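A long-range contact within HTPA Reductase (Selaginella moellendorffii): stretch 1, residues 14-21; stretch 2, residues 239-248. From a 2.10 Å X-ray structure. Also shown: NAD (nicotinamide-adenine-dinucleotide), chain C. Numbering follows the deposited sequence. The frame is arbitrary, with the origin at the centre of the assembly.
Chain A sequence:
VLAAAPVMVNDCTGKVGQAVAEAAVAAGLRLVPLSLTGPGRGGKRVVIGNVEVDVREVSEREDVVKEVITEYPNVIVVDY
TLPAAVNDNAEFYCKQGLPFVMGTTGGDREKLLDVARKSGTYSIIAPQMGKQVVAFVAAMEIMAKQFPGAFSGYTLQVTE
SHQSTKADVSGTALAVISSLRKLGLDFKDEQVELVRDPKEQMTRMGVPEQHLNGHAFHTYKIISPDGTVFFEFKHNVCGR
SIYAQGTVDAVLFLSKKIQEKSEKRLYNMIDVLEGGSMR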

# COMPACT_ATOMS: atom_id res chain seq x y z
N GLY A 14 0.99 8.77 -33.54
CA GLY A 14 0.52 7.55 -32.87
C GLY A 14 -0.42 7.87 -31.71
O GLY A 14 -0.52 9.02 -31.31
N LYS A 15 -1.13 6.88 -31.19
CA LYS A 15 -2.19 7.17 -30.20
C LYS A 15 -1.63 7.67 -28.87
O LYS A 15 -2.09 8.67 -28.37
CB LYS A 15 -3.08 5.96 -29.95
CG LYS A 15 -3.60 5.32 -31.20
CD LYS A 15 -5.08 5.07 -31.15
CE LYS A 15 -5.42 4.01 -32.17
NZ LYS A 15 -5.16 2.66 -31.59
N VAL A 16 -0.63 6.97 -28.34
CA VAL A 16 0.00 7.33 -27.06
C VAL A 16 0.92 8.52 -27.24
O VAL A 16 0.98 9.40 -26.36
CB VAL A 16 0.80 6.15 -26.44
CG1 VAL A 16 1.49 6.54 -25.14
CG2 VAL A 16 -0.14 4.97 -26.16
N GLY A 17 1.67 8.53 -28.34
CA GLY A 17 2.52 9.65 -28.72
C GLY A 17 1.77 10.98 -28.79
O GLY A 17 2.21 11.94 -28.19
N GLN A 18 0.61 11.00 -29.46
CA GLN A 18 -0.29 12.18 -29.46
C GLN A 18 -0.73 12.59 -28.03
O GLN A 18 -0.66 13.76 -27.67
CB GLN A 18 -1.54 11.89 -30.28
CG GLN A 18 -2.61 12.98 -30.27
CD GLN A 18 -3.60 12.87 -31.40
OE1 GLN A 18 -3.23 12.63 -32.54
NE2 GLN A 18 -4.90 13.04 -31.08
N ALA A 19 -1.21 11.62 -27.24
CA ALA A 19 -1.62 11.88 -25.85
C ALA A 19 -0.46 12.49 -25.05
O ALA A 19 -0.67 13.48 -24.37
CB ALA A 19 -2.16 10.63 -25.21
N VAL A 20 0.76 11.96 -25.20
CA VAL A 20 1.92 12.51 -24.49
C VAL A 20 2.21 13.96 -24.88
O VAL A 20 2.53 14.81 -24.02
CB VAL A 20 3.19 11.66 -24.73
CG1 VAL A 20 4.47 12.36 -24.25
CG2 VAL A 20 3.05 10.31 -24.03
N ALA A 21 2.12 14.22 -26.18
CA ALA A 21 2.42 15.56 -26.69
C ALA A 21 1.40 16.58 -26.18
O ALA A 21 1.74 17.68 -25.80
CB ALA A 21 2.49 15.57 -28.22
N GLY A 239 -8.27 4.61 -20.40
CA GLY A 239 -7.54 5.28 -21.49
C GLY A 239 -6.08 5.49 -21.17
O GLY A 239 -5.51 4.74 -20.38
N ARG A 240 -5.51 6.56 -21.71
CA ARG A 240 -4.06 6.74 -21.82
C ARG A 240 -3.46 7.83 -20.96
O ARG A 240 -2.24 8.01 -20.96
CB ARG A 240 -3.70 7.11 -23.28
CG ARG A 240 -3.92 5.99 -24.21
CD ARG A 240 -3.55 6.30 -25.64
NE ARG A 240 -4.31 5.35 -26.45
CZ ARG A 240 -5.48 5.59 -27.02
NH1 ARG A 240 -6.04 6.81 -26.97
NH2 ARG A 240 -6.08 4.61 -27.68
N SER A 241 -4.31 8.58 -20.27
CA SER A 241 -3.85 9.77 -19.58
C SER A 241 -2.80 9.48 -18.50
O SER A 241 -1.86 10.25 -18.37
CB SER A 241 -5.04 10.60 -19.06
OG SER A 241 -4.80 11.02 -17.75
N ILE A 242 -2.91 8.35 -17.79
CA ILE A 242 -1.91 8.05 -16.75
C ILE A 242 -0.51 7.83 -17.35
O ILE A 242 0.49 8.19 -16.72
CB ILE A 242 -2.29 6.83 -15.86
CG1 ILE A 242 -1.45 6.80 -14.58
CG2 ILE A 242 -2.20 5.51 -16.61
CD1 ILE A 242 -1.72 5.63 -13.68
N TYR A 243 -0.45 7.27 -18.56
CA TYR A 243 0.83 7.05 -19.25
C TYR A 243 1.38 8.40 -19.73
O TYR A 243 2.56 8.68 -19.54
CB TYR A 243 0.71 6.01 -20.41
CG TYR A 243 -0.10 4.78 -19.97
CD1 TYR A 243 0.39 3.93 -19.00
CD2 TYR A 243 -1.36 4.51 -20.50
CE1 TYR A 243 -0.35 2.82 -18.56
CE2 TYR A 243 -2.11 3.42 -20.07
CZ TYR A 243 -1.60 2.58 -19.10
OH TYR A 243 -2.36 1.53 -18.61
N ALA A 244 0.51 9.24 -20.31
CA ALA A 244 0.85 10.62 -20.68
C ALA A 244 1.38 11.45 -19.50
O ALA A 244 2.43 12.10 -19.58
CB ALA A 244 -0.36 11.31 -21.29
N GLN A 245 0.65 11.43 -18.40
CA GLN A 245 1.07 12.21 -17.21
C GLN A 245 2.38 11.66 -16.60
O GLN A 245 3.22 12.43 -16.19
CB GLN A 245 -0.05 12.28 -16.15
CG GLN A 245 -1.28 13.05 -16.61
CD GLN A 245 -0.95 14.45 -17.04
OE1 GLN A 245 -0.22 15.13 -16.36
NE2 GLN A 245 -1.46 14.88 -18.20
N GLY A 246 2.58 10.35 -16.59
CA GLY A 246 3.83 9.80 -16.12
C GLY A 246 5.01 10.12 -17.02
O GLY A 246 6.10 10.40 -16.54
N THR A 247 4.80 10.10 -18.33
CA THR A 247 5.83 10.54 -19.27
C THR A 247 6.29 12.01 -19.02
O THR A 247 7.49 12.31 -19.03
CB THR A 247 5.40 10.35 -20.75
OG1 THR A 247 4.86 9.04 -20.95
CG2 THR A 247 6.60 10.54 -21.62
N VAL A 248 5.36 12.92 -18.76
CA VAL A 248 5.73 14.29 -18.42
C VAL A 248 6.66 14.33 -17.18
O VAL A 248 7.69 14.98 -17.16
CB VAL A 248 4.49 15.18 -18.18
CG1 VAL A 248 4.87 16.53 -17.59
CG2 VAL A 248 3.72 15.39 -19.48
PA NAD C . 0.29 3.42 -32.56
O1A NAD C . 0.26 2.23 -33.51
O2A NAD C . -0.95 4.26 -32.31
O5B NAD C . 1.44 4.44 -32.98
C5B NAD C . 2.80 4.06 -33.07
C4B NAD C . 3.41 4.99 -34.12
O4B NAD C . 4.82 4.79 -34.24
C3B NAD C . 2.81 4.80 -35.51
O3B NAD C . 1.99 5.94 -35.84
C2B NAD C . 4.02 4.58 -36.44
O2B NAD C . 3.85 5.22 -37.73
C1B NAD C . 5.19 5.10 -35.58
N9A NAD C . 6.55 4.57 -35.86
C8A NAD C . 6.89 3.31 -36.21
N7A NAD C . 8.23 3.20 -36.37
C5A NAD C . 8.78 4.40 -36.11
C6A NAD C . 10.14 4.98 -36.11
N6A NAD C . 11.21 4.22 -36.42
N1A NAD C . 10.29 6.28 -35.79
C2A NAD C . 9.24 7.07 -35.49
N3A NAD C . 7.96 6.60 -35.48
C4A NAD C . 7.67 5.30 -35.77
O3 NAD C . 0.90 2.87 -31.17
PN NAD C . 0.47 3.42 -29.70
O1N NAD C . -0.96 2.98 -29.51
O2N NAD C . 0.83 4.89 -29.60
O5D NAD C . 1.52 2.61 -28.80
C5D NAD C . 2.92 2.79 -29.02
C4D NAD C . 3.78 1.89 -28.15
O4D NAD C . 3.72 2.34 -26.79
C3D NAD C . 3.35 0.42 -28.15
O3D NAD C . 4.49 -0.46 -28.20
C2D NAD C . 2.62 0.26 -26.83
O2D NAD C . 2.72 -1.06 -26.27
C1D NAD C . 3.36 1.25 -25.94
N1N NAD C . 2.64 1.69 -24.73
C2N NAD C . 3.36 1.74 -23.60
C3N NAD C . 2.82 2.15 -22.38
C7N NAD C . 3.66 2.18 -21.13
O7N NAD C . 3.11 2.06 -20.05
N7N NAD C . 5.00 2.32 -21.17
C4N NAD C . 1.47 2.51 -22.37
C5N NAD C . 0.72 2.45 -23.54
C6N NAD C . 1.33 2.04 -24.72

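This is a small contact between two helices, extended by the arginine just before the second and held by van der Waals packing alone, with no hydrogen bond or salt bridge across it, and both of its partners also reach the bound NAD. The helices, residues 15-21 and 241-248, run in the same general sense, with 55° between their N-to-C directions and 8.5 Å between their axes at closest approach. Their backbones come closest at Val20 and Ala244, whose CA atoms lie 4.4 Å apart. The CA atoms of Val16 and Arg240 are 6.7 Å apart, and the Arg240 side chain extends along the flank of helix 15-21 toward Lys15.

Small residues suit the close end. The methyl of Ala244 points toward stretch 1, where its CB lies 3.8 Å from the carbonyl O of Ala19 and 4.4 Å from the CB of Ala19. With side chains this short, one backbone can press almost directly against the other. Val20 contributes from the side: its CG2 sits 4.0 Å from the CA of Ala244 and 3.8 Å from the OG1 of Thr247. A β-branched residue such as valine keeps its bulk near the backbone, and here its CG2 covers the Ala244 backbone and reaches Thr247. Thr247 can be buried here because its hydroxyl is satisfied within its own helix: OG1 donates a hydrogen bond to the carbonyl O of Tyr243, 2.7 Å away, one turn earlier.

At the wider end, Arg240 contributes the largest covered area of any residue in the contact. Its aliphatic part does much of the packing, with CD 3.7 Å from Val16 CG2 and CB 4.3 Å from Ala19 CB. Lys15 CD lies over one face of the guanidinium, 3.6 Å from Arg240 NH2. This is a contact between hydrocarbon and a flat cation, not an attraction of charges, since Lys15 NZ and Arg240 NH2 are like charges only 4.5 Å apart. Both residues are exposed, so solvent can help to screen that repulsion.

The helix starts also matter. Gly14 occupies the N-cap position and brings its CA to 3.2 Å from NAD O5B; a CB in the ideal position would clash with that oxygen. Just beyond it, the free backbone amides of the first turn bind the pyrophosphate: Lys15 N donates to NAD O2A at 2.9 Å and Val16 N to NAD O2N at 2.8 Å. From the second helix, the end of the Tyr243 side chain leads away from stretch 1, and NAD C4N lies over one face of its ring.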